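Local structure of alternansucrase (Leuconostoc mesenteroides, 6HVG) at residues 349-362 / 1357-1371. The protein belongs to glycoside hydrolase family 70 and joins a TIM-barrel-related catalytic domain to repeats of the choline- and cell-wall-binding type. Sequence-based numbering, arbitrary orientation.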
loop_
_atom_site.group_PDB
_atom_site.type_symbol
_atom_site.label_atom_id
_atom_site.label_comp_id
_atom_site.label_asym_id
_atom_site.label_seq_id
_atom_site.Cartn_x
_atom_site.Cartn_y
_atom_site.Cartn_z
ATOM N N ARG A 349 43.191 -8.179 5.998
ATOM C CA ARG A 349 41.994 -8.995 5.757
ATOM C C ARG A 349 41.444 -9.540 7.070
ATOM O O ARG A 349 42.107 -10.307 7.781
ATOM C CB ARG A 349 42.319 -10.137 4.799
ATOM C CG ARG A 349 43.069 -9.686 3.562
ATOM C CD ARG A 349 42.281 -8.604 2.833
ATOM N NE ARG A 349 40.927 -9.075 2.529
ATOM C CZ ARG A 349 40.502 -9.508 1.343
ATOM N NH1 ARG A 349 41.294 -9.521 0.287
ATOM N NH2 ARG A 349 39.247 -9.919 1.204
ATOM N N LYS A 350 40.237 -9.115 7.393
ATOM C CA LYS A 350 39.570 -9.533 8.584
ATOM C C LYS A 350 38.420 -10.438 8.196
ATOM O O LYS A 350 37.890 -10.334 7.106
ATOM C CB LYS A 350 39.056 -8.308 9.340
ATOM C CG LYS A 350 40.132 -7.283 9.696
ATOM C CD LYS A 350 39.549 -6.195 10.580
ATOM C CE LYS A 350 40.528 -5.062 10.788
ATOM N NZ LYS A 350 39.806 -3.863 11.287
ATOM N N ASN A 351 38.050 -11.321 9.119
ATOM C CA ASN A 351 37.063 -12.381 8.906
ATOM C C ASN A 351 37.364 -13.172 7.641
ATOM O O ASN A 351 36.510 -13.370 6.797
ATOM C CB ASN A 351 35.651 -11.823 8.899
ATOM C CG ASN A 351 34.589 -12.914 8.994
ATOM O OD1 ASN A 351 34.749 -13.928 9.730
ATOM N ND2 ASN A 351 33.486 -12.718 8.277
ATOM N N TYR A 352 38.604 -13.649 7.555
ATOM C CA TYR A 352 39.135 -14.304 6.360
ATOM C C TYR A 352 39.714 -15.660 6.778
ATOM O O TYR A 352 40.601 -15.727 7.629
ATOM C CB TYR A 352 40.240 -13.427 5.748
ATOM C CG TYR A 352 40.703 -13.814 4.360
ATOM C CD1 TYR A 352 41.613 -14.858 4.162
ATOM C CD2 TYR A 352 40.278 -13.115 3.249
ATOM C CE1 TYR A 352 42.057 -15.214 2.885
ATOM C CE2 TYR A 352 40.721 -13.460 1.971
ATOM C CZ TYR A 352 41.614 -14.514 1.791
ATOM O OH TYR A 352 42.063 -14.854 0.523
ATOM N N ALA A 353 39.206 -16.723 6.170
ATOM C CA ALA A 353 39.714 -18.061 6.412
ATOM C C ALA A 353 40.599 -18.500 5.272
ATOM O O ALA A 353 40.289 -18.260 4.128
ATOM C CB ALA A 353 38.551 -19.034 6.564
ATOM N N GLY A 354 41.706 -19.158 5.582
ATOM C CA GLY A 354 42.516 -19.785 4.536
ATOM C C GLY A 354 43.751 -20.537 5.003
ATOM O O GLY A 354 44.193 -20.372 6.123
ATOM N N THR A 355 44.293 -21.373 4.119
ATOM C CA THR A 355 45.474 -22.163 4.449
ATOM C C THR A 355 46.741 -21.421 4.069
ATOM O O THR A 355 47.196 -21.494 2.932
ATOM C CB THR A 355 45.447 -23.551 3.784
ATOM O OG1 THR A 355 45.027 -23.432 2.410
ATOM C CG2 THR A 355 44.502 -24.502 4.549
ATOM N N PHE A 356 47.312 -20.723 5.045
ATOM C CA PHE A 356 48.450 -19.844 4.804
ATOM C C PHE A 356 49.802 -20.476 5.137
ATOM O O PHE A 356 50.754 -20.322 4.362
ATOM C CB PHE A 356 48.264 -18.535 5.570
ATOM N N ASN A 357 49.890 -21.199 6.257
ATOM C CA ASN A 357 51.159 -21.853 6.656
ATOM C C ASN A 357 51.232 -23.336 6.199
ATOM O O ASN A 357 51.867 -24.181 6.852
ATOM C CB ASN A 357 51.377 -21.734 8.180
ATOM C CG ASN A 357 52.740 -22.250 8.629
ATOM O OD1 ASN A 357 53.653 -22.390 7.822
ATOM N ND2 ASN A 357 52.876 -22.541 9.925
ATOM N N ASN A 358 50.568 -23.625 5.071
ATOM C CA ASN A 358 50.183 -24.984 4.648
ATOM C C ASN A 358 49.322 -25.678 5.736
ATOM O O ASN A 358 49.079 -26.877 5.714
ATOM C CB ASN A 358 51.413 -25.764 4.152
ATOM C CG ASN A 358 51.726 -26.995 4.968
ATOM O OD1 ASN A 358 51.739 -26.968 6.201
ATOM N ND2 ASN A 358 52.003 -28.092 4.276
ATOM N N GLN A 359 48.838 -24.850 6.658
ATOM C CA GLN A 359 47.917 -25.232 7.706
ATOM C C GLN A 359 46.823 -24.187 7.766
ATOM O O GLN A 359 47.067 -23.021 7.496
ATOM C CB GLN A 359 48.638 -25.285 9.046
ATOM C CG GLN A 359 49.717 -26.359 9.132
ATOM C CD GLN A 359 49.159 -27.771 9.260
ATOM O OE1 GLN A 359 48.560 -28.128 10.284
ATOM N NE2 GLN A 359 49.382 -28.586 8.241
ATOM N N PHE A 360 45.618 -24.599 8.123
ATOM C CA PHE A 360 44.492 -23.676 8.195
ATOM C C PHE A 360 44.802 -22.523 9.151
ATOM O O PHE A 360 45.561 -22.703 10.089
ATOM C CB PHE A 360 43.242 -24.418 8.652
ATOM C CG PHE A 360 42.007 -23.560 8.712
ATOM C CD1 PHE A 360 41.170 -23.427 7.610
ATOM C CD2 PHE A 360 41.695 -22.863 9.862
ATOM C CE1 PHE A 360 40.041 -22.620 7.663
ATOM C CE2 PHE A 360 40.571 -22.051 9.922
ATOM C CZ PHE A 360 39.752 -21.916 8.814
ATOM N N MET A 361 44.244 -21.342 8.870
ATOM C CA MET A 361 44.291 -20.191 9.772
ATOM C C MET A 361 43.142 -19.224 9.493
ATOM O O MET A 361 42.927 -18.819 8.354
ATOM C CB MET A 361 45.616 -19.454 9.623
ATOM C CG MET A 361 45.792 -18.299 10.604
ATOM S SD MET A 361 47.487 -17.709 10.831
ATOM C CE MET A 361 48.410 -19.224 11.098
ATOM N N TYR A 362 42.374 -18.896 10.526
ATOM C CA TYR A 362 41.261 -17.952 10.418
ATOM C C TYR A 362 41.680 -16.610 10.985
ATOM O O TYR A 362 42.135 -16.529 12.118
ATOM C CB TYR A 362 40.012 -18.450 11.153
ATOM C CG TYR A 362 38.959 -17.370 11.326
ATOM C CD1 TYR A 362 38.233 -16.898 10.245
ATOM C CD2 TYR A 362 38.700 -16.815 12.567
ATOM C CE1 TYR A 362 37.279 -15.899 10.410
ATOM C CE2 TYR A 362 37.749 -15.831 12.732
ATOM C CZ TYR A 362 37.059 -15.369 11.654
ATOM O OH TYR A 362 36.116 -14.382 11.815
ATOM N N TYR A 1357 31.053 -23.109 4.785
ATOM C CA TYR A 1357 32.468 -23.266 5.103
ATOM C C TYR A 1357 32.649 -23.485 6.624
ATOM O O TYR A 1357 32.546 -22.544 7.400
ATOM C CB TYR A 1357 33.193 -22.007 4.670
ATOM C CG TYR A 1357 34.710 -22.066 4.654
ATOM C CD1 TYR A 1357 35.438 -22.072 5.822
ATOM C CD2 TYR A 1357 35.414 -22.032 3.460
ATOM C CE1 TYR A 1357 36.835 -22.092 5.794
ATOM C CE2 TYR A 1357 36.798 -22.024 3.426
ATOM C CZ TYR A 1357 37.505 -22.070 4.582
ATOM O OH TYR A 1357 38.882 -22.069 4.526
ATOM N N PHE A 1358 32.874 -24.722 7.051
ATOM C CA PHE A 1358 33.084 -25.000 8.484
ATOM C C PHE A 1358 34.556 -25.142 8.832
ATOM O O PHE A 1358 35.298 -25.798 8.117
ATOM C CB PHE A 1358 32.335 -26.253 8.919
ATOM C CG PHE A 1358 30.875 -26.172 8.682
ATOM C CD1 PHE A 1358 30.112 -25.343 9.478
ATOM C CD2 PHE A 1358 30.267 -26.874 7.674
ATOM C CE1 PHE A 1358 28.739 -25.224 9.301
ATOM C CE2 PHE A 1358 28.895 -26.761 7.469
ATOM C CZ PHE A 1358 28.126 -25.923 8.277
ATOM N N MET A 1359 34.961 -24.545 9.953
ATOM C CA MET A 1359 36.365 -24.521 10.329
ATOM C C MET A 1359 36.737 -25.805 11.067
ATOM O O MET A 1359 35.901 -26.680 11.247
ATOM C CB MET A 1359 36.646 -23.262 11.140
ATOM C CG MET A 1359 36.249 -21.987 10.388
ATOM S SD MET A 1359 37.067 -20.542 11.076
ATOM C CE MET A 1359 35.772 -19.354 11.332
ATOM N N PRO A 1360 38.000 -25.979 11.447
ATOM C CA PRO A 1360 38.343 -27.244 12.104
ATOM C C PRO A 1360 37.614 -27.422 13.447
ATOM O O PRO A 1360 37.401 -28.550 13.868
ATOM C CB PRO A 1360 39.844 -27.136 12.325
ATOM C CG PRO A 1360 40.324 -26.090 11.386
ATOM C CD PRO A 1360 39.182 -25.144 11.190
ATOM N N ASN A 1361 37.245 -26.310 14.091
ATOM C CA ASN A 1361 36.449 -26.345 15.303
ATOM C C ASN A 1361 34.955 -26.246 15.029
ATOM O O ASN A 1361 34.154 -26.082 15.953
ATOM C CB ASN A 1361 36.873 -25.236 16.275
ATOM C CG ASN A 1361 36.718 -23.867 15.682
ATOM O OD1 ASN A 1361 36.200 -23.711 14.581
ATOM N ND2 ASN A 1361 37.190 -22.870 16.390
ATOM N N GLY A 1362 34.564 -26.327 13.751
ATOM C CA GLY A 1362 33.141 -26.461 13.355
ATOM C C GLY A 1362 32.378 -25.167 13.229
ATOM O O GLY A 1362 31.200 -25.186 12.884
ATOM N N VAL A 1363 33.058 -24.050 13.476
ATOM C CA VAL A 1363 32.466 -22.731 13.360
ATOM C C VAL A 1363 32.189 -22.453 11.883
ATOM O O VAL A 1363 33.035 -22.681 11.006
ATOM C CB VAL A 1363 33.430 -21.641 13.881
ATOM C CG1 VAL A 1363 32.859 -20.253 13.646
ATOM C CG2 VAL A 1363 33.707 -21.822 15.364
ATOM N N GLU A 1364 31.000 -21.947 11.610
ATOM C CA GLU A 1364 30.602 -21.572 10.251
ATOM C C GLU A 1364 31.127 -20.168 9.937
ATOM O O GLU A 1364 31.018 -19.249 10.770
ATOM C CB GLU A 1364 29.071 -21.738 10.124
ATOM C CG GLU A 1364 28.277 -20.761 9.293
ATOM C CD GLU A 1364 26.786 -21.106 9.297
ATOM O OE1 GLU A 1364 26.435 -22.291 9.479
ATOM O OE2 GLU A 1364 25.945 -20.197 9.101
ATOM N N LEU A 1365 31.765 -20.021 8.773
ATOM C CA LEU A 1365 32.249 -18.714 8.304
ATOM C C LEU A 1365 31.071 -17.931 7.751
ATOM O O LEU A 1365 30.237 -18.489 7.032
ATOM C CB LEU A 1365 33.319 -18.876 7.225
ATOM C CG LEU A 1365 33.984 -17.624 6.650
ATOM C CD1 LEU A 1365 34.833 -16.905 7.684
ATOM C CD2 LEU A 1365 34.842 -17.986 5.455
ATOM N N ARG A 1366 30.997 -16.657 8.129
ATOM C CA ARG A 1366 29.873 -15.790 7.773
ATOM C C ARG A 1366 30.346 -14.397 7.401
ATOM O O ARG A 1366 31.118 -13.783 8.149
ATOM C CB ARG A 1366 28.941 -15.649 8.967
ATOM C CG ARG A 1366 28.297 -16.927 9.436
ATOM C CD ARG A 1366 27.438 -16.680 10.681
ATOM N NE ARG A 1366 26.111 -17.239 10.413
ATOM C CZ ARG A 1366 24.952 -16.705 10.786
ATOM N NH1 ARG A 1366 24.923 -15.568 11.483
ATOM N NH2 ARG A 1366 23.813 -17.325 10.461
ATOM N N LYS A 1367 29.886 -13.894 6.252
ATOM C CA LYS A 1367 30.165 -12.523 5.825
ATOM C C LYS A 1367 31.670 -12.369 5.581
ATOM O O LYS A 1367 32.299 -11.420 6.035
ATOM C CB LYS A 1367 29.628 -11.513 6.867
ATOM C CG LYS A 1367 29.235 -10.163 6.284
ATOM C CD LYS A 1367 28.862 -9.124 7.345
ATOM C CE LYS A 1367 28.485 -7.795 6.694
ATOM N NZ LYS A 1367 27.248 -7.920 5.865
ATOM N N GLY A 1368 32.239 -13.298 4.826
ATOM C CA GLY A 1368 33.684 -13.291 4.612
ATOM C C GLY A 1368 34.204 -14.299 3.607
ATOM O O GLY A 1368 33.472 -15.188 3.158
ATOM N N PHE A 1369 35.471 -14.145 3.254
ATOM C CA PHE A 1369 36.071 -14.972 2.238
ATOM C C PHE A 1369 36.728 -16.213 2.816
ATOM O O PHE A 1369 37.331 -16.157 3.880
ATOM C CB PHE A 1369 37.086 -14.160 1.425
ATOM C CG PHE A 1369 36.459 -13.094 0.565
ATOM C CD1 PHE A 1369 36.278 -11.817 1.078
ATOM C CD2 PHE A 1369 36.067 -13.350 -0.760
ATOM C CE1 PHE A 1369 35.729 -10.818 0.306
ATOM C CE2 PHE A 1369 35.514 -12.347 -1.532
ATOM C CZ PHE A 1369 35.333 -11.091 -0.988
ATOM N N GLY A 1370 36.639 -17.325 2.081
ATOM C CA GLY A 1370 37.146 -18.613 2.558
ATOM C C GLY A 1370 37.897 -19.334 1.485
ATOM O O GLY A 1370 37.365 -19.526 0.398
ATOM N N THR A 1371 39.134 -19.721 1.779
ATOM C CA THR A 1371 39.984 -20.417 0.814
ATOM C C THR A 1371 39.763 -21.913 0.934
ATOM O O THR A 1371 39.692 -22.427 2.039
ATOM C CB THR A 1371 41.480 -20.125 1.051
ATOM O OG1 THR A 1371 41.664 -18.718 1.239
ATOM C CG2 THR A 1371 42.313 -20.556 -0.145
HETATM O O HOH W 1 32.707 -15.920 11.028
#
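A353 and G1370 meet in a single parallel beta bridge, which sets strand 352-355 beside strand 1368-1371 and joins two hairpins far apart in sequence. The axes of the two strands run 9° apart. A353 N donates to F1369 O at 3.0 Å, and A353 O accepts twice from T1371: from the backbone N, and from OG1 on a lone pair at 3.2 Å. Turning OG1 back beside T1371's own N (chi1 -46°) makes the second bond possible. Just before the strand, N351 holds segment 1357-1371 by its side-chain amide: ND2 donates to R1366 O at 2.6 Å, nearly in the amide plane, and more weakly to K1367 O, while OD1 accepts from Y362 OH at 2.5 Å, so both ends of the amide are fixed. N351-Y352 and K1367-G1368 each form a G1 bulge, opposite F363 and F1380. Segment 349-362 lies in a choline-binding-type repeat, a family of short beta-hairpins rich in aromatic residues, and the side chains here fit that pattern. M1359 carries its methyl CE over the Y362 ring, 3.7 Å from the centroid, while its SD sits at the edge of F360. One face of F360 takes P1360 CD, a CH-pi contact; at its edge CE1 meets Y1357 OH, which itself donates a hydrogen bond to T1371 O. On the side of strand 352-355 away from the A353 methyl, Y352 CE2 rests on F1369 CB at 3.7 Å, and V1377 of the next strand touches both residues.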